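Local coordinates for DUF4393 domain-containing protein (Alcanivorax borkumensis, PDB 3H35), which is of unknown function but belongs to the Abi-alpha (abortive infection alpha) family, and so may be related to bacterial defence against phage, at residues 49-52 against 53-56; 146-149 against 150-154; 104-107 against 108-112. One frame throughout, in Å; residues are numbered along the deposited sequence.

Interaction 1. Residues 49-52 against 53-56; sequences RHLA and SLTG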
# COMPACT_ATOMS: atom_id res chain seq x y z
N ARG A 49 -1.65 8.66 14.15
CA ARG A 49 -1.29 8.53 12.76
C ARG A 49 -2.15 7.48 12.03
O ARG A 49 -2.51 7.66 10.88
CB ARG A 49 0.18 8.13 12.75
CG ARG A 49 0.82 8.01 11.48
CD ARG A 49 2.32 7.72 11.69
NE ARG A 49 2.61 6.31 11.92
CZ ARG A 49 3.83 5.85 12.18
NH1 ARG A 49 4.84 6.69 12.33
NH2 ARG A 49 4.02 4.55 12.32
N HIS A 50 -2.48 6.38 12.69
CA HIS A 50 -3.19 5.32 12.02
C HIS A 50 -4.68 5.24 12.34
O HIS A 50 -5.41 4.75 11.53
CB HIS A 50 -2.54 3.97 12.28
CG HIS A 50 -1.14 3.89 11.75
ND1 HIS A 50 -0.85 4.05 10.41
CD2 HIS A 50 0.04 3.71 12.37
CE1 HIS A 50 0.45 3.94 10.22
NE2 HIS A 50 1.02 3.71 11.39
N LEU A 51 -5.12 5.73 13.51
CA LEU A 51 -6.54 5.59 13.90
C LEU A 51 -7.23 6.95 13.91
O LEU A 51 -8.29 7.08 13.35
CB LEU A 51 -6.73 4.92 15.29
CG LEU A 51 -6.26 3.47 15.42
CD1 LEU A 51 -6.57 2.96 16.84
CD2 LEU A 51 -6.84 2.59 14.26
N ALA A 52 -6.61 7.97 14.50
CA ALA A 52 -7.27 9.28 14.59
C ALA A 52 -7.38 9.87 13.20
O ALA A 52 -8.32 10.62 12.92
CB ALA A 52 -6.51 10.25 15.53
N SER A 53 -6.46 9.48 12.30
CA SER A 53 -6.49 9.97 10.92
C SER A 53 -7.57 9.29 10.04
O SER A 53 -7.83 9.70 8.93
CB SER A 53 -5.11 9.76 10.28
OG SER A 53 -4.85 8.36 10.13
N LEU A 54 -8.17 8.20 10.52
CA LEU A 54 -9.25 7.57 9.79
C LEU A 54 -10.44 8.54 9.67
O LEU A 54 -10.68 9.33 10.56
CB LEU A 54 -9.70 6.32 10.53
CG LEU A 54 -8.71 5.13 10.61
CD1 LEU A 54 -9.38 4.02 11.47
CD2 LEU A 54 -8.30 4.57 9.20
N THR A 55 -11.20 8.48 8.58
CA THR A 55 -12.46 9.21 8.54
C THR A 55 -13.44 8.46 9.50
O THR A 55 -13.21 7.30 9.85
CB THR A 55 -13.11 9.28 7.15
OG1 THR A 55 -13.62 7.99 6.82
CG2 THR A 55 -12.14 9.79 6.04
N GLY A 56 -14.50 9.15 9.92
CA GLY A 56 -15.50 8.53 10.82
C GLY A 56 -16.01 7.19 10.25
O GLY A 56 -16.12 6.19 10.96
O HOH W 1 -5.25 6.17 8.56
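Ser53 and Arg49 meet through one short bond: the hydroxyl OG of Ser53 donates to the backbone oxygen O of Arg49 at 2.6 Å. With OG tucked between its own N and carbonyl carbon (chi1 67°), the serine side chain folds back over the last turn of helix 42-52 and reaches that oxygen from above the carbonyl plane. One residue on, Leu54 N bonds to Leu51 O at 3.0 Å, so the chain turns sharply as it leaves the helix, whose final turn is already widened to a pi-type turn.

The tight side belongs to the leucines. CD2 of Leu51 lies 4.0 Å from CD1 of Leu54, the two side chains running alongside each other and pointing the same way, while CG of Leu54 sits 3.4 Å from His50 O. Both leucines continue into Leu62 of the following helix, and Leu51 also meets Leu171.

This is the link between two consecutive helices, a helix end joined through Ser53 and Leu54 to the N-cap Thr55 of helix 56-65. Thr55 caps that helix with its side chain, and its own N is bonded to Glu58, as in a capping box.

The looser side is open to solvent. Ala52 and Ser53 are exposed, and a water donates to both Ser53 OG, at 2.7 Å, and His50 O, at 3.3 Å, bridging the helix end to the turn.

Arg49 and His50 instead face the second subunit. NH2 of Arg49 donates to NE2 of His50 at 3.3 Å, with the ring nitrogen lying in the guanidinium plane. Arg49 NH1 forms a salt bridge with Glu58 of the second subunit, whose His112 ring meets that of His50, and Gln116 of the same chain holds His50 ND1.

Interaction 2. Residues 146-149 against 150-154; sequences AELQ and IHLPK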
# COMPACT_ATOMS: atom_id res chain seq x y z
N ALA A 146 -17.52 -3.77 -14.29
CA ALA A 146 -17.62 -3.57 -15.69
C ALA A 146 -16.52 -2.61 -16.17
O ALA A 146 -15.89 -2.88 -17.17
CB ALA A 146 -19.05 -3.12 -16.11
N GLU A 147 -16.24 -1.53 -15.44
CA GLU A 147 -15.16 -0.63 -15.86
C GLU A 147 -13.82 -1.36 -15.94
O GLU A 147 -13.06 -1.20 -16.91
CB GLU A 147 -15.01 0.53 -14.90
CG GLU A 147 -16.18 1.50 -14.85
CD GLU A 147 -15.93 2.63 -13.82
OE1 GLU A 147 -14.76 3.04 -13.64
OE2 GLU A 147 -16.91 3.11 -13.21
N LEU A 148 -13.55 -2.16 -14.92
CA LEU A 148 -12.28 -2.89 -14.85
C LEU A 148 -12.19 -3.98 -15.92
O LEU A 148 -11.08 -4.23 -16.45
CB LEU A 148 -12.09 -3.50 -13.46
CG LEU A 148 -11.73 -2.49 -12.39
CD1 LEU A 148 -11.89 -3.08 -11.00
CD2 LEU A 148 -10.31 -1.96 -12.61
N GLN A 149 -13.30 -4.62 -16.25
CA GLN A 149 -13.25 -5.67 -17.29
C GLN A 149 -12.87 -5.14 -18.65
O GLN A 149 -12.29 -5.86 -19.40
CB GLN A 149 -14.55 -6.45 -17.44
CG GLN A 149 -14.95 -7.35 -16.25
CD GLN A 149 -16.40 -7.87 -16.34
OE1 GLN A 149 -17.26 -7.22 -16.94
NE2 GLN A 149 -16.68 -9.00 -15.69
N ILE A 150 -13.18 -3.90 -18.98
CA ILE A 150 -12.78 -3.37 -20.30
C ILE A 150 -11.30 -3.64 -20.63
O ILE A 150 -10.97 -4.11 -21.72
CB ILE A 150 -13.01 -1.85 -20.40
CG1 ILE A 150 -14.50 -1.53 -20.21
CG2 ILE A 150 -12.49 -1.31 -21.75
CD1 ILE A 150 -14.79 -0.03 -20.25
N HIS A 151 -10.43 -3.39 -19.67
CA HIS A 151 -9.00 -3.53 -19.91
C HIS A 151 -8.34 -4.75 -19.26
O HIS A 151 -7.18 -5.06 -19.60
CB HIS A 151 -8.30 -2.27 -19.39
CG HIS A 151 -8.86 -1.02 -19.98
ND1 HIS A 151 -8.72 -0.71 -21.31
CD2 HIS A 151 -9.62 -0.05 -19.43
CE1 HIS A 151 -9.34 0.42 -21.56
NE2 HIS A 151 -9.89 0.85 -20.43
N LEU A 152 -9.02 -5.37 -18.30
CA LEU A 152 -8.56 -6.60 -17.65
C LEU A 152 -9.58 -7.71 -17.92
O LEU A 152 -10.43 -8.02 -17.10
CB LEU A 152 -8.40 -6.36 -16.16
CG LEU A 152 -7.27 -5.33 -15.92
CD1 LEU A 152 -7.53 -4.51 -14.72
CD2 LEU A 152 -5.94 -6.01 -15.86
N PRO A 153 -9.51 -8.30 -19.11
CA PRO A 153 -10.61 -9.13 -19.57
C PRO A 153 -10.80 -10.39 -18.75
O PRO A 153 -11.90 -10.90 -18.71
CB PRO A 153 -10.21 -9.44 -21.02
CG PRO A 153 -8.76 -9.37 -21.03
CD PRO A 153 -8.38 -8.31 -20.06
N LYS A 154 -9.75 -10.88 -18.10
CA LYS A 154 -9.83 -12.08 -17.26
C LYS A 154 -10.22 -11.80 -15.78
O LYS A 154 -10.34 -12.74 -14.97
CB LYS A 154 -8.50 -12.84 -17.36
CG LYS A 154 -8.36 -13.45 -18.76
CD LYS A 154 -6.95 -13.73 -19.21
CE LYS A 154 -6.96 -14.03 -20.72
NZ LYS A 154 -5.57 -13.83 -21.31
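Leu152 N bonds to Leu148 O at the end of helix 139-151, 3.0 Å with an N-H...O angle of 148°, the donor sitting nearly in line with the C=O bond. The other backbone bonds across the contact are weak. Ile150 N is shared between Ala146 O and Glu147 O, 3.4 Å from each, and His151 N lies 3.4 Å from Leu148 O, so the oxygen of Leu148 receives two donors of unequal strength. This mixture of three- and four-residue spacing marks a helix fraying at its C-terminal end. Pro153 follows without an N-H to offer Gln149 O; its CA comes within 3.7 Å of that oxygen instead.

Other aliphatic carbons also rest on carbonyl oxygens. CB of Leu152 is 3.4 Å from Leu148 O, and Ile150 carries its CG1 branch beside its own backbone N (chi1 -61°), which lays it against the oxygens of Ala146 and Glu147.

Apolar contacts are sparse. CD2 of Leu148 and CD1 of Leu152 stand 4.3 Å apart. The other branch of Ile150, CG2, turns to the neighbouring imidazole and lies over the centre of one face of the His151 ring.

Ile150 and Pro153 are exposed, whereas Leu148 is buried. Leu148 packs on Tyr89 and Leu152 on Leu88, both of strand 87-91, outermost of the sheet within this chain, and Leu155 touches Leu148 and Gln149 just before strand 156-164 begins. The third subunit also packs here: its Pro166 meets Glu147 and Leu148, and its Ile120, on strand 119-123, meets Leu152.

Interaction 3. Residues 104-107 against 108-112; sequences DFIA and LYLNH. With EDO (1,2-ethanediol), chain D.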
# COMPACT_ATOMS: atom_id res chain seq x y z
N ASP A 104 -21.52 4.59 -0.43
CA ASP A 104 -20.97 4.74 -1.78
C ASP A 104 -19.43 4.71 -1.80
O ASP A 104 -18.86 4.41 -2.83
CB ASP A 104 -21.43 6.07 -2.40
CG ASP A 104 -22.88 6.05 -2.83
OD1 ASP A 104 -23.59 5.02 -2.65
OD2 ASP A 104 -23.30 7.10 -3.37
N PHE A 105 -18.78 5.03 -0.68
CA PHE A 105 -17.32 5.04 -0.60
C PHE A 105 -16.71 3.76 -0.00
O PHE A 105 -15.55 3.77 0.41
CB PHE A 105 -16.89 6.23 0.27
CG PHE A 105 -17.48 7.56 -0.16
CD1 PHE A 105 -17.76 7.83 -1.50
CD2 PHE A 105 -17.72 8.55 0.79
CE1 PHE A 105 -18.32 9.06 -1.89
CE2 PHE A 105 -18.30 9.77 0.42
CZ PHE A 105 -18.57 10.03 -0.94
N ILE A 106 -17.49 2.69 0.11
CA ILE A 106 -16.99 1.51 0.79
C ILE A 106 -15.67 0.98 0.13
O ILE A 106 -14.68 0.68 0.83
CB ILE A 106 -18.08 0.43 0.90
CG1 ILE A 106 -17.61 -0.76 1.74
CG2 ILE A 106 -18.56 -0.06 -0.53
CD1 ILE A 106 -17.16 -0.46 3.20
N ALA A 107 -15.62 0.95 -1.20
CA ALA A 107 -14.42 0.48 -1.87
C ALA A 107 -13.20 1.38 -1.57
O ALA A 107 -12.11 0.86 -1.29
CB ALA A 107 -14.64 0.30 -3.40
N LEU A 108 -13.40 2.70 -1.55
CA LEU A 108 -12.34 3.62 -1.13
C LEU A 108 -11.89 3.36 0.30
O LEU A 108 -10.68 3.33 0.61
CB LEU A 108 -12.78 5.08 -1.23
CG LEU A 108 -12.74 5.71 -2.62
CD1 LEU A 108 -13.71 6.97 -2.65
CD2 LEU A 108 -11.28 6.05 -3.01
N TYR A 109 -12.88 3.16 1.17
CA TYR A 109 -12.57 2.91 2.58
C TYR A 109 -11.77 1.64 2.73
O TYR A 109 -10.81 1.58 3.50
CB TYR A 109 -13.84 2.77 3.40
CG TYR A 109 -14.69 4.02 3.49
CD1 TYR A 109 -14.14 5.31 3.34
CD2 TYR A 109 -16.06 3.93 3.78
CE1 TYR A 109 -14.92 6.45 3.45
CE2 TYR A 109 -16.87 5.09 3.90
CZ TYR A 109 -16.30 6.34 3.73
OH TYR A 109 -17.08 7.48 3.88
N LEU A 110 -12.19 0.58 2.04
CA LEU A 110 -11.47 -0.69 2.14
C LEU A 110 -10.06 -0.60 1.57
O LEU A 110 -9.12 -1.17 2.11
CB LEU A 110 -12.24 -1.81 1.48
CG LEU A 110 -13.53 -2.24 2.18
CD1 LEU A 110 -14.38 -3.17 1.27
CD2 LEU A 110 -13.20 -2.93 3.49
N ASN A 111 -9.89 0.17 0.49
CA ASN A 111 -8.54 0.35 -0.06
C ASN A 111 -7.62 0.96 1.00
O ASN A 111 -6.51 0.51 1.17
CB ASN A 111 -8.54 1.25 -1.27
CG ASN A 111 -7.26 1.13 -2.05
OD1 ASN A 111 -7.10 0.19 -2.82
ND2 ASN A 111 -6.33 2.01 -1.78
N HIS A 112 -8.11 1.97 1.71
CA HIS A 112 -7.34 2.59 2.78
C HIS A 112 -7.07 1.65 3.97
O HIS A 112 -5.94 1.58 4.44
CB HIS A 112 -8.07 3.85 3.28
CG HIS A 112 -7.28 4.67 4.28
ND1 HIS A 112 -6.25 5.50 3.91
CD2 HIS A 112 -7.38 4.76 5.63
CE1 HIS A 112 -5.75 6.08 4.99
NE2 HIS A 112 -6.41 5.64 6.05
C1 EDO D . -8.51 -2.91 -1.96
O1 EDO D . -8.41 -2.07 -3.13
C2 EDO D . -7.16 -3.33 -1.44
O2 EDO D . -7.29 -4.64 -0.89
O HOH W 2 -15.80 3.62 -3.05
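Phe105 and Tyr109 make the closest side-chain contact in this first turn of helix 106-115. CB of Phe105 lies over the tyrosine ring, 3.8 Å from its centroid and 21° off the normal, a CH-pi contact. The same face takes Phe105 O, which sits above the ring near CG, and the phenol end returns to the phenylalanine, OH reaching the edge of that ring 3.3 Å from CD2. The same oxygen, Phe105 O, accepts from Tyr109 N at 2.8 Å. Ile106 and Leu110 run side by side, CG1 of Ile106 being 4.1 Å from CD1 of Leu110.

Phe105 is the N-cap residue, and the alpha-helical ladder starts from its carbonyl, continuing with Leu110 N to Ile106 O and Asn111 N to Ala107 O. A water links the preceding turn to the helix, donating to Asp104 O and accepting from Leu108 N at 3.0 Å.

Farther out, Asp57 holds the tyrosine hydroxyl by a hydrogen bond, while Leu61 packs on both Tyr109 and Ile106, tying the turn to helix 56-65. Tyr89 and Tyr91 of strand 87-91 meet Ala107 and Ile106. With CG opposite its backbone N (chi1 -164°), Asn111 sends its amide away from residues 104-107: OD1 accepts from O1 of a 1,2-ethanediol at 2.6 Å, probably left from crystallisation and also bonded to Arg90, and ND2 donates to Ala115 O of the third subunit.

In the fold
From the N terminus the three contacts follow in series, none nesting within or crossing another, and each lies within one continuous stretch of chain, so none closes a long loop. Interaction 1 ends helix 42-52 and turns the chain into helix 56-65; interaction 3 starts helix 106-115; interaction 2 ends helix 139-151 ahead of strand 156-164. Interactions 1 and 3 touch, Leu54 CD2 lying 3.7 Å from His112 CD2, so the link after the first helix packs on helix 106-115. Interaction 2 stands apart, its centre about 32 Å from that of interaction 1, on the far side of the chain's centre. Strand 87-91 touches both interactions 2 and 3, and all three contacts meet the third subunit.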